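Local coordinates for protein lysine specific cysteine protease (Porphyromonas gingivalis, PDB 3KM5) that cleaves proteins after lysine as a secreted cysteine protease and possible virulence factor, the part here being its K2 cleaved adhesin domain, a calcium-binding beta jelly roll, at residues Thr22-Asp27 against Asp66-Ser71; Gln31-Leu36 against Val53-Trp58; His94-Ile99 against Arg159-Ser164; Ala125-Ser130 against Asp165-Leu170. All coordinates share one frame; numbering follows the deposited sequence.

Overall arrangement
The four contacts are spread over the two antiparallel sheets of the K2 adhesin domain, a jelly roll. Contacts 1 and 3 lie in the five-stranded sheet, centres about 10 Å apart, where strands 66-70 and 155-161 are neighbours. The salt bridge from Asp-66 to Arg-159 joins them. Contacts 2 and 4 reach the other sheet, centres about 9 Å apart, through strands 51-56 and 168-177. Ser-55 OG of contact 2 hydrogen-bonds both Asn-67 of contact 1 and His-160 of contact 3, so it links the sheets. One calcium ion is shared by contacts 1 and 2. Contact 4 lies farthest from contact 1, at about 18 Å between centres, near the cleavage site Lys-137/Pro-138.

Contact 1 (Thr22-Asp27 against Asp66-Ser71); sequences TTIDAD and DNYLIS. With CA (calcium ion), chain C.
Asp-66 opens its strand against Ala-26 and Asp-27. Its N donates to Asp-27 OD1 at 2.8 Å, meeting that oxygen from above the carboxylate plane. Its O takes a weak bond from Ala-26 N. The carboxylate of Asp-66 turns elsewhere, to a salt bridge with Arg-159. Asn-67 follows, on the same face as Asp-25. The two side chains lie side by side and point the same way. Asn-67 OD1 binds the calcium ion at 2.4 Å, and its ND2 is held by Ser-55. Asp-25 OD1 joins the metal at 2.3 Å, and its OD2 takes the N-H of Gly-30. Asp-27 adds both carboxylate oxygens, OD1 nearer than OD2, and water 2 takes another position. Asp-27 CG sits between backbone N and carbonyl carbon (chi1 55°), turned toward Asp-66 N and the metal. Tyr-68 pairs with Ile-24 through two backbone bonds. Ile-24 CD1 lies over one face of the tyrosine ring, while Ala-26 CB sits at the ring edge, 3.8 Å from CE2. Leu-69 faces Thr-23 in a non-hydrogen-bonded pair. Ile-70 pairs likewise with Thr-22. Its CD1 meets Ile-24 CD1 at 3.6 Å. Water 1 bridges Thr-22 OG1 and Ser-71 O. Asp-29 OD1 and Gln-31 O complete the metal site. The whole is an antiparallel edge pair of the jelly roll, strand 22-25 being outermost in its sheet, with a DxDxDG calcium-binding loop, Asp-25 to Gly-30, at its end.

Contact 2 (Gln31-Leu36 against Val53-Trp58); sequences QGWLCL and VSSFSW. With CA (calcium ion), chain C; NO3 (nitrate ion), chain F.
This antiparallel strand pair belongs to the second sheet of the jelly roll, and its approach loop supplies a calcium ligand. Strands 34-36 and 53-56 meet at Leu-34 and Ser-54, a hydrogen-bonded pair. Leu-34 N donates to Ser-54 O at 2.9 Å. Leu-34 O takes two bonds in return, from Ser-54 N and Ser-54 OG, which reach it from opposite faces of its carbonyl plane. The serine hydroxyl sits between its own backbone N and carbonyl carbon (chi1 68°), which turns OG to this oxygen. Water 4 also donates to OG and to Gly-32 O. Water 3 joins Gly-32 O to Phe-56 N, so water continues the pairing where the strands part.

Trp-33 lies on the other side of the pair, toward the inside of the domain. Ser-55 CB stands over the centre of its six-membered ring, 3.6 Å from the centroid and 10° off the normal, a CH-pi contact. Val-53 CG1 approaches the same ring system obliquely near CE3. Trp-33 NE1 bonds Asn-67 O, and Ser-55 OG bonds His-160 ND1; both reach across to the other sheet. On the calcium side, Gln-31 O binds the metal at 2.3 Å. Gly-32 N holds a nitrate ion, probably from the crystallisation liquor. Leu-36 packs against Phe-56 and Ser-54. Its CD1 meets the edge of the phenylalanine ring at CZ and presses on Ser-54 CB at 3.4 Å, closer than usual for two carbons.

Contact 3 (His94-Ile99 against Arg159-Ser164); sequences HYAVMI and RHYNCS
His-94 lies against Tyr-161 and the turn that follows it, and no other residue here has so much surface buried. Its CG is anti to the backbone N (chi1 -174°), which carries the imidazole out alongside the Tyr-161 side chain, the two pointing the same way. The edge of the imidazole turns to the tyrosine face in an offset edge-to-face pair, with planes at 64° and His-94 CD2 3.7 Å from Tyr-161 CE2. Asn-162 CB also approaches His-94 CD2, obliquely to the imidazole. In the backbone, Tyr-161 N donates to His-94 O at 3.2 Å. His-160 CD2 comes to the same oxygen, which lies in the plane of its ring at the edge.

Arg-159 is the second centre. It pairs with Ala-96 through two backbone bonds, each 2.9 Å between N and O: Ala-96 N to Arg-159 O, and Arg-159 N to Ala-96 O. Its chain is extended from CG to NE, and Met-98 SD touches it at CD, 3.6 Å away. The guanidinium lies with one face over Tyr-161 CD1. Tyr-161 thus has Arg-159 NE above one face and Asn-162 CB above the opposite one. Ala-96 CB touches its ring at CE2.

The polar ends are held from both flanks. Arg-159 NE forms a salt bridge with Asp-66 of strand 66-70. Glu-114 OE2 of strand 109-115 bonds both His-94 NE2 and Tyr-161 OH. His-94 ND1 bonds Thr-116 OG1, just beyond that strand. With one imidazole nitrogen near a carboxylate, the protonated form of His-94 may be favoured.

Contact 4 (Ala125-Ser130 against Asp165-Leu170); sequences ARFGLS and DLNYIL
Asn-167 OD1 is gripped by two donors, Phe-127 N at 2.9 Å and Asn-87 ND2 from outside the contact. The other half of the amide works too. Asn-167 ND2 donates to Phe-127 O at 2.8 Å, close to its own amide plane and on a lone pair of the carbonyl. One side chain therefore reads both the N-H and the C=O of Phe-127, much as a strand partner would. Asn-167 CG is anti to its backbone N (chi1 -161°), which carries the amide out to Phe-127. The phenylalanine ring and the amide lie only 17° apart in plane, with Asn-167 OD1 at the ring edge.

Arg-126 slides past Asn-167 in the opposite direction and reaches Asp-165. Its NH1 makes a salt bridge to Asp-165 OD1, met from above the carboxylate plane, the two planes 67° apart. Leu-166 O lies over one face of the guanidinium. Trp-58 and Phe-90 add cation-pi contacts to the same group.

The contact joins the long loop between strands 109-115 and 143-148 to the start of strand 168-177. Strand 51-56 runs beside it, Phe-56 touching Asn-167 and Tyr-168. Pro-138 of the cleavage site packs on both Phe-127 and Tyr-168.

Contact 1 (Thr22-Asp27 against Asp66-Ser71)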
# COMPACT_ATOMS: atom_id res chain seq x y z
N THR A 22 -10.35 -5.76 2.52
CA THR A 22 -10.89 -6.07 1.21
C THR A 22 -10.19 -5.23 0.16
O THR A 22 -9.51 -4.28 0.51
CB THR A 22 -12.41 -5.89 1.14
OG1 THR A 22 -12.76 -4.58 1.57
CG2 THR A 22 -13.17 -6.92 2.04
N THR A 23 -10.33 -5.57 -1.10
CA THR A 23 -9.67 -4.87 -2.16
C THR A 23 -10.64 -4.65 -3.32
O THR A 23 -11.62 -5.39 -3.49
CB THR A 23 -8.45 -5.62 -2.70
OG1 THR A 23 -8.89 -6.84 -3.33
CG2 THR A 23 -7.43 -5.96 -1.62
N ILE A 24 -10.34 -3.61 -4.07
CA ILE A 24 -10.99 -3.31 -5.35
C ILE A 24 -9.93 -3.12 -6.44
O ILE A 24 -8.98 -2.31 -6.29
CB ILE A 24 -11.89 -2.06 -5.30
CG1 ILE A 24 -12.88 -2.12 -4.13
CG2 ILE A 24 -12.66 -1.90 -6.63
CD1 ILE A 24 -13.67 -0.81 -3.94
N ASP A 25 -10.06 -3.89 -7.51
CA ASP A 25 -9.27 -3.66 -8.74
C ASP A 25 -10.08 -2.73 -9.65
O ASP A 25 -10.71 -3.22 -10.58
CB ASP A 25 -9.05 -5.02 -9.41
CG ASP A 25 -8.43 -4.91 -10.79
OD1 ASP A 25 -7.68 -3.94 -11.04
OD2 ASP A 25 -8.69 -5.80 -11.62
N ALA A 26 -10.17 -1.45 -9.34
CA ALA A 26 -11.12 -0.59 -10.02
C ALA A 26 -10.76 -0.35 -11.48
O ALA A 26 -11.67 -0.18 -12.29
CB ALA A 26 -11.26 0.72 -9.25
N ASP A 27 -9.47 -0.36 -11.84
CA ASP A 27 -9.11 -0.19 -13.26
C ASP A 27 -9.43 -1.44 -14.07
O ASP A 27 -9.56 -1.37 -15.30
CB ASP A 27 -7.65 0.14 -13.41
CG ASP A 27 -6.78 -0.89 -12.74
OD1 ASP A 27 -6.74 -0.93 -11.48
OD2 ASP A 27 -6.21 -1.71 -13.44
N ASP A 66 -5.65 1.48 -10.48
CA ASP A 66 -6.61 2.16 -9.62
C ASP A 66 -7.10 1.12 -8.61
O ASP A 66 -8.17 0.52 -8.77
CB ASP A 66 -7.74 2.82 -10.42
CG ASP A 66 -8.64 3.69 -9.53
OD1 ASP A 66 -8.35 3.82 -8.34
OD2 ASP A 66 -9.70 4.18 -10.00
N ASN A 67 -6.23 0.87 -7.64
CA ASN A 67 -6.38 -0.25 -6.74
C ASN A 67 -6.68 0.25 -5.33
O ASN A 67 -5.94 1.08 -4.78
CB ASN A 67 -5.08 -1.08 -6.68
CG ASN A 67 -4.64 -1.61 -8.01
OD1 ASN A 67 -5.45 -1.88 -8.88
ND2 ASN A 67 -3.33 -1.86 -8.14
N TYR A 68 -7.77 -0.24 -4.74
CA TYR A 68 -8.15 0.11 -3.36
C TYR A 68 -7.87 -1.02 -2.38
O TYR A 68 -8.22 -2.17 -2.61
CB TYR A 68 -9.66 0.43 -3.28
CG TYR A 68 -10.19 1.64 -4.02
CD1 TYR A 68 -10.72 2.73 -3.32
CD2 TYR A 68 -10.25 1.65 -5.37
CE1 TYR A 68 -11.26 3.81 -3.98
CE2 TYR A 68 -10.79 2.75 -6.05
CZ TYR A 68 -11.29 3.80 -5.34
OH TYR A 68 -11.83 4.87 -6.05
N LEU A 69 -7.30 -0.63 -1.27
CA LEU A 69 -7.08 -1.50 -0.12
C LEU A 69 -7.92 -0.92 1.03
O LEU A 69 -7.65 0.20 1.48
CB LEU A 69 -5.60 -1.51 0.25
CG LEU A 69 -5.22 -2.25 1.54
CD1 LEU A 69 -5.46 -3.71 1.35
CD2 LEU A 69 -3.79 -2.03 1.82
N ILE A 70 -8.90 -1.68 1.50
CA ILE A 70 -9.94 -1.19 2.41
C ILE A 70 -9.94 -1.93 3.75
O ILE A 70 -9.98 -3.16 3.82
CB ILE A 70 -11.34 -1.31 1.75
CG1 ILE A 70 -11.35 -0.56 0.42
CG2 ILE A 70 -12.46 -0.77 2.64
CD1 ILE A 70 -12.60 -0.80 -0.48
N SER A 71 -9.85 -1.15 4.82
CA SER A 71 -9.79 -1.71 6.18
C SER A 71 -11.11 -2.37 6.57
O SER A 71 -12.14 -2.21 5.95
CB SER A 71 -9.49 -0.63 7.20
OG SER A 71 -10.58 0.28 7.35
CA CA C . -5.59 -3.01 -11.02
O HOH W 1 -13.20 -4.26 4.40
O HOH W 2 -3.38 -2.16 -11.63

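Contact 2 (Gln31-Leu36 against Val53-Trp58)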
# COMPACT_ATOMS: atom_id res chain seq x y z
N GLN A 31 -4.85 -7.00 -11.47
CA GLN A 31 -3.68 -6.77 -10.62
C GLN A 31 -4.05 -5.75 -9.54
O GLN A 31 -4.65 -4.71 -9.83
CB GLN A 31 -2.48 -6.27 -11.45
CG GLN A 31 -2.12 -7.32 -12.56
CD GLN A 31 -0.94 -7.00 -13.42
OE1 GLN A 31 -1.05 -6.93 -14.65
NE2 GLN A 31 0.21 -6.83 -12.80
N GLY A 32 -3.73 -6.06 -8.27
CA GLY A 32 -4.16 -5.20 -7.21
C GLY A 32 -3.24 -5.35 -6.02
O GLY A 32 -2.07 -5.71 -6.17
N TRP A 33 -3.78 -5.03 -4.84
CA TRP A 33 -3.01 -5.11 -3.60
C TRP A 33 -2.81 -6.56 -3.16
O TRP A 33 -3.78 -7.32 -3.06
CB TRP A 33 -3.73 -4.36 -2.50
CG TRP A 33 -3.73 -2.86 -2.63
CD1 TRP A 33 -4.72 -2.10 -3.14
CD2 TRP A 33 -2.70 -1.95 -2.21
NE1 TRP A 33 -4.40 -0.79 -3.06
CE2 TRP A 33 -3.15 -0.65 -2.51
CE3 TRP A 33 -1.44 -2.10 -1.65
CZ2 TRP A 33 -2.41 0.49 -2.17
CZ3 TRP A 33 -0.69 -0.98 -1.35
CH2 TRP A 33 -1.17 0.30 -1.64
N LEU A 34 -1.56 -6.92 -2.88
CA LEU A 34 -1.20 -8.27 -2.44
C LEU A 34 -0.21 -8.18 -1.29
O LEU A 34 0.69 -7.33 -1.29
CB LEU A 34 -0.50 -9.07 -3.55
CG LEU A 34 -1.29 -9.48 -4.79
CD1 LEU A 34 -0.32 -10.16 -5.75
CD2 LEU A 34 -2.42 -10.43 -4.45
N CYS A 35 -0.30 -9.12 -0.36
CA CYS A 35 0.73 -9.30 0.65
C CYS A 35 1.95 -9.91 -0.01
O CYS A 35 1.83 -10.78 -0.86
CB CYS A 35 0.21 -10.25 1.72
SG CYS A 35 1.44 -10.84 2.93
N LEU A 36 3.12 -9.38 0.33
CA LEU A 36 4.42 -9.94 -0.08
C LEU A 36 5.24 -10.28 1.16
O LEU A 36 5.20 -9.53 2.15
CB LEU A 36 5.23 -8.96 -0.89
CG LEU A 36 4.56 -8.37 -2.13
CD1 LEU A 36 5.52 -7.35 -2.79
CD2 LEU A 36 4.07 -9.44 -3.12
N VAL A 53 2.21 -5.10 2.43
CA VAL A 53 1.23 -5.15 1.33
C VAL A 53 1.78 -4.29 0.16
O VAL A 53 2.51 -3.31 0.40
CB VAL A 53 -0.17 -4.74 1.80
CG1 VAL A 53 -0.26 -3.21 2.03
CG2 VAL A 53 -1.28 -5.26 0.86
N SER A 54 1.41 -4.63 -1.08
CA SER A 54 2.06 -4.04 -2.26
C SER A 54 1.03 -3.81 -3.34
O SER A 54 0.05 -4.54 -3.44
CB SER A 54 3.11 -5.02 -2.81
OG SER A 54 2.48 -6.18 -3.36
N SER A 55 1.30 -2.80 -4.16
CA SER A 55 0.58 -2.55 -5.40
C SER A 55 1.58 -2.00 -6.43
O SER A 55 2.44 -1.19 -6.13
CB SER A 55 -0.58 -1.58 -5.15
OG SER A 55 -1.27 -1.29 -6.38
N PHE A 56 1.48 -2.50 -7.64
CA PHE A 56 2.47 -2.21 -8.69
C PHE A 56 1.94 -1.27 -9.79
O PHE A 56 0.79 -1.37 -10.26
CB PHE A 56 2.95 -3.53 -9.31
CG PHE A 56 3.77 -4.34 -8.37
CD1 PHE A 56 5.15 -4.26 -8.38
CD2 PHE A 56 3.18 -5.12 -7.39
CE1 PHE A 56 5.90 -4.99 -7.51
CE2 PHE A 56 3.92 -5.86 -6.51
CZ PHE A 56 5.30 -5.78 -6.54
N SER A 57 2.79 -0.36 -10.27
CA SER A 57 2.56 0.33 -11.55
C SER A 57 3.50 -0.21 -12.63
O SER A 57 3.38 0.23 -13.78
CB SER A 57 2.68 1.83 -11.42
OG SER A 57 3.99 2.22 -11.10
N TRP A 58 4.42 -1.11 -12.27
CA TRP A 58 5.20 -1.94 -13.22
C TRP A 58 5.43 -3.27 -12.54
O TRP A 58 6.00 -3.31 -11.44
CB TRP A 58 6.56 -1.34 -13.59
CG TRP A 58 7.28 -2.16 -14.65
CD1 TRP A 58 7.18 -2.01 -16.01
CD2 TRP A 58 8.13 -3.29 -14.43
NE1 TRP A 58 7.95 -2.96 -16.64
CE2 TRP A 58 8.54 -3.76 -15.70
CE3 TRP A 58 8.60 -3.94 -13.28
CZ2 TRP A 58 9.39 -4.86 -15.86
CZ3 TRP A 58 9.45 -5.03 -13.43
CH2 TRP A 58 9.83 -5.48 -14.71
CA CA C . -5.59 -3.01 -11.02
N NO3 F . -2.93 -9.25 -8.07
O1 NO3 F . -4.04 -8.80 -7.36
O2 NO3 F . -1.85 -8.42 -8.26
O3 NO3 F . -2.88 -10.55 -8.62
O HOH W 3 -0.44 -4.82 -8.22
O HOH W 4 0.62 -6.67 -5.61
O HOH W 2 -3.38 -2.16 -11.63

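Contact 3 (His94-Ile99 against Arg159-Ser164)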
# COMPACT_ATOMS: atom_id res chain seq x y z
N HIS A 94 1.97 7.38 -6.99
CA HIS A 94 0.95 8.21 -6.39
C HIS A 94 -0.10 7.38 -5.64
O HIS A 94 -0.59 6.36 -6.17
CB HIS A 94 0.28 9.08 -7.50
CG HIS A 94 -0.69 10.08 -6.97
ND1 HIS A 94 -0.32 11.35 -6.61
CD2 HIS A 94 -2.02 9.99 -6.70
CE1 HIS A 94 -1.37 12.00 -6.14
NE2 HIS A 94 -2.41 11.20 -6.18
N TYR A 95 -0.46 7.86 -4.46
CA TYR A 95 -1.52 7.20 -3.70
C TYR A 95 -2.30 8.18 -2.85
O TYR A 95 -1.83 9.27 -2.54
CB TYR A 95 -0.93 6.04 -2.87
CG TYR A 95 -0.21 6.56 -1.66
CD1 TYR A 95 -0.85 6.60 -0.43
CD2 TYR A 95 1.07 7.06 -1.75
CE1 TYR A 95 -0.24 7.15 0.67
CE2 TYR A 95 1.71 7.61 -0.62
CZ TYR A 95 1.03 7.62 0.61
OH TYR A 95 1.58 8.19 1.77
N ALA A 96 -3.50 7.78 -2.51
CA ALA A 96 -4.36 8.50 -1.59
C ALA A 96 -4.71 7.65 -0.38
O ALA A 96 -4.85 6.47 -0.50
CB ALA A 96 -5.66 8.94 -2.30
N VAL A 97 -4.96 8.31 0.74
CA VAL A 97 -5.65 7.72 1.90
C VAL A 97 -7.06 8.33 1.82
O VAL A 97 -7.23 9.56 1.63
CB VAL A 97 -4.97 8.09 3.23
CG1 VAL A 97 -5.72 7.56 4.44
CG2 VAL A 97 -3.52 7.60 3.25
N MET A 98 -8.08 7.47 1.90
CA MET A 98 -9.46 7.88 1.81
C MET A 98 -10.25 7.34 2.96
O MET A 98 -9.87 6.37 3.61
CB MET A 98 -10.06 7.35 0.51
CG MET A 98 -9.15 7.61 -0.71
SD MET A 98 -9.93 7.09 -2.24
CE MET A 98 -11.16 8.34 -2.49
N ILE A 99 -11.40 7.96 3.22
CA ILE A 99 -12.31 7.45 4.22
C ILE A 99 -13.74 7.31 3.70
O ILE A 99 -14.19 8.10 2.84
CB ILE A 99 -12.30 8.32 5.52
CG1 ILE A 99 -12.96 9.70 5.27
CG2 ILE A 99 -10.87 8.41 6.11
CD1 ILE A 99 -14.50 9.79 5.59
N ARG A 159 -5.40 3.98 -1.83
CA ARG A 159 -5.73 3.90 -3.25
C ARG A 159 -4.49 4.23 -4.04
O ARG A 159 -3.99 5.34 -3.97
CB ARG A 159 -6.87 4.87 -3.58
CG ARG A 159 -7.35 4.76 -5.03
CD ARG A 159 -8.33 5.86 -5.28
NE ARG A 159 -8.82 5.91 -6.65
CZ ARG A 159 -9.59 6.87 -7.16
NH1 ARG A 159 -9.96 7.91 -6.40
NH2 ARG A 159 -9.98 6.79 -8.42
N HIS A 160 -3.97 3.25 -4.78
CA HIS A 160 -2.83 3.46 -5.67
C HIS A 160 -3.42 3.77 -7.03
O HIS A 160 -4.09 2.93 -7.65
CB HIS A 160 -1.96 2.17 -5.69
CG HIS A 160 -0.74 2.23 -6.56
ND1 HIS A 160 -0.19 1.08 -7.10
CD2 HIS A 160 0.07 3.25 -6.94
CE1 HIS A 160 0.94 1.38 -7.72
NE2 HIS A 160 1.11 2.70 -7.66
N TYR A 161 -3.19 4.99 -7.51
CA TYR A 161 -3.86 5.44 -8.72
C TYR A 161 -3.17 6.65 -9.27
O TYR A 161 -2.26 7.18 -8.66
CB TYR A 161 -5.34 5.73 -8.43
CG TYR A 161 -5.69 7.10 -7.89
CD1 TYR A 161 -6.60 7.89 -8.56
CD2 TYR A 161 -5.16 7.58 -6.70
CE1 TYR A 161 -6.93 9.13 -8.11
CE2 TYR A 161 -5.51 8.80 -6.24
CZ TYR A 161 -6.39 9.59 -6.94
OH TYR A 161 -6.77 10.85 -6.49
N ASN A 162 -3.62 7.09 -10.45
CA ASN A 162 -3.12 8.34 -11.04
C ASN A 162 -1.61 8.29 -11.29
O ASN A 162 -0.92 9.29 -11.10
CB ASN A 162 -3.49 9.57 -10.19
CG ASN A 162 -4.80 10.19 -10.58
OD1 ASN A 162 -5.61 9.60 -11.31
ND2 ASN A 162 -5.02 11.41 -10.10
N CYS A 163 -1.11 7.14 -11.75
CA CYS A 163 0.32 6.95 -12.06
C CYS A 163 0.44 5.73 -12.98
O CYS A 163 -0.47 4.92 -13.09
CB CYS A 163 1.19 6.77 -10.80
SG CYS A 163 0.77 5.33 -9.80
N SER A 164 1.58 5.64 -13.65
CA SER A 164 1.82 4.52 -14.56
C SER A 164 3.32 4.28 -14.75
O SER A 164 4.10 5.24 -14.86
CB SER A 164 1.16 4.78 -15.92
OG SER A 164 1.44 3.74 -16.85

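Contact 4 (Ala125-Ser130 against Asp165-Leu170)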
# COMPACT_ATOMS: atom_id res chain seq x y z
N ALA A 125 17.19 -0.74 -11.70
CA ALA A 125 16.38 -1.93 -11.93
C ALA A 125 14.96 -1.71 -11.40
O ALA A 125 14.76 -0.91 -10.48
CB ALA A 125 17.01 -3.15 -11.23
N ARG A 126 14.00 -2.42 -11.99
CA ARG A 126 12.63 -2.51 -11.46
C ARG A 126 12.39 -3.92 -11.01
O ARG A 126 13.05 -4.86 -11.48
CB ARG A 126 11.59 -2.08 -12.49
CG ARG A 126 11.59 -0.64 -12.84
CD ARG A 126 10.52 -0.35 -13.85
NE ARG A 126 10.69 0.97 -14.42
CZ ARG A 126 9.75 1.60 -15.12
NH1 ARG A 126 8.58 1.04 -15.34
NH2 ARG A 126 10.00 2.80 -15.62
N PHE A 127 11.46 -4.07 -10.08
CA PHE A 127 11.29 -5.29 -9.31
C PHE A 127 9.86 -5.71 -9.37
O PHE A 127 8.96 -4.88 -9.36
CB PHE A 127 11.77 -5.08 -7.88
CG PHE A 127 13.24 -4.76 -7.80
CD1 PHE A 127 14.18 -5.77 -7.73
CD2 PHE A 127 13.68 -3.45 -7.84
CE1 PHE A 127 15.53 -5.48 -7.68
CE2 PHE A 127 15.05 -3.15 -7.78
CZ PHE A 127 15.96 -4.16 -7.71
N GLY A 128 9.65 -7.02 -9.45
CA GLY A 128 8.32 -7.57 -9.59
C GLY A 128 8.19 -8.94 -8.97
O GLY A 128 9.08 -9.40 -8.24
N LEU A 129 7.07 -9.59 -9.27
CA LEU A 129 6.82 -10.94 -8.78
C LEU A 129 7.38 -11.99 -9.75
O LEU A 129 7.43 -13.17 -9.39
CB LEU A 129 5.32 -11.18 -8.59
CG LEU A 129 4.55 -10.13 -7.80
CD1 LEU A 129 3.09 -10.57 -7.68
CD2 LEU A 129 5.19 -9.87 -6.42
N SER A 130 7.74 -11.56 -10.96
CA SER A 130 8.39 -12.42 -11.97
C SER A 130 9.81 -11.98 -12.35
O SER A 130 10.46 -12.66 -13.15
CB SER A 130 7.53 -12.48 -13.24
N ASP A 165 3.71 3.01 -14.81
CA ASP A 165 5.05 2.61 -15.26
C ASP A 165 6.14 3.22 -14.39
O ASP A 165 7.18 3.68 -14.88
CB ASP A 165 5.23 3.02 -16.74
CG ASP A 165 6.32 2.22 -17.45
OD1 ASP A 165 6.71 1.13 -17.00
OD2 ASP A 165 6.75 2.70 -18.52
N LEU A 166 5.93 3.21 -13.08
CA LEU A 166 7.00 3.55 -12.14
C LEU A 166 7.46 2.20 -11.58
O LEU A 166 8.08 1.41 -12.31
CB LEU A 166 6.54 4.59 -11.09
CG LEU A 166 6.52 6.10 -11.49
CD1 LEU A 166 7.91 6.57 -11.95
CD2 LEU A 166 5.52 6.46 -12.55
N ASN A 167 7.11 1.85 -10.34
CA ASN A 167 7.34 0.45 -9.92
C ASN A 167 6.29 -0.05 -8.93
O ASN A 167 5.41 -0.81 -9.33
CB ASN A 167 8.80 0.24 -9.48
CG ASN A 167 9.25 -1.23 -9.45
OD1 ASN A 167 10.42 -1.51 -9.09
ND2 ASN A 167 8.38 -2.17 -9.82
N TYR A 168 6.39 0.35 -7.67
CA TYR A 168 5.50 -0.20 -6.63
C TYR A 168 5.35 0.84 -5.54
O TYR A 168 6.16 1.78 -5.39
CB TYR A 168 6.01 -1.53 -6.01
CG TYR A 168 7.39 -1.44 -5.45
CD1 TYR A 168 7.60 -0.81 -4.24
CD2 TYR A 168 8.50 -1.92 -6.13
CE1 TYR A 168 8.81 -0.68 -3.71
CE2 TYR A 168 9.77 -1.80 -5.58
CZ TYR A 168 9.93 -1.17 -4.37
OH TYR A 168 11.16 -0.99 -3.79
N ILE A 169 4.26 0.67 -4.78
CA ILE A 169 4.16 1.21 -3.42
C ILE A 169 3.93 0.06 -2.45
O ILE A 169 3.12 -0.84 -2.70
CB ILE A 169 3.09 2.29 -3.32
CG1 ILE A 169 3.03 2.83 -1.90
CG2 ILE A 169 1.71 1.83 -3.75
CD1 ILE A 169 2.39 4.19 -1.78
N LEU A 170 4.72 0.05 -1.37
CA LEU A 170 4.52 -0.91 -0.29
C LEU A 170 3.98 -0.16 0.94
O LEU A 170 4.40 0.99 1.17
CB LEU A 170 5.85 -1.54 0.12
CG LEU A 170 6.70 -2.07 -1.02
CD1 LEU A 170 8.03 -2.64 -0.49
CD2 LEU A 170 5.95 -3.10 -1.83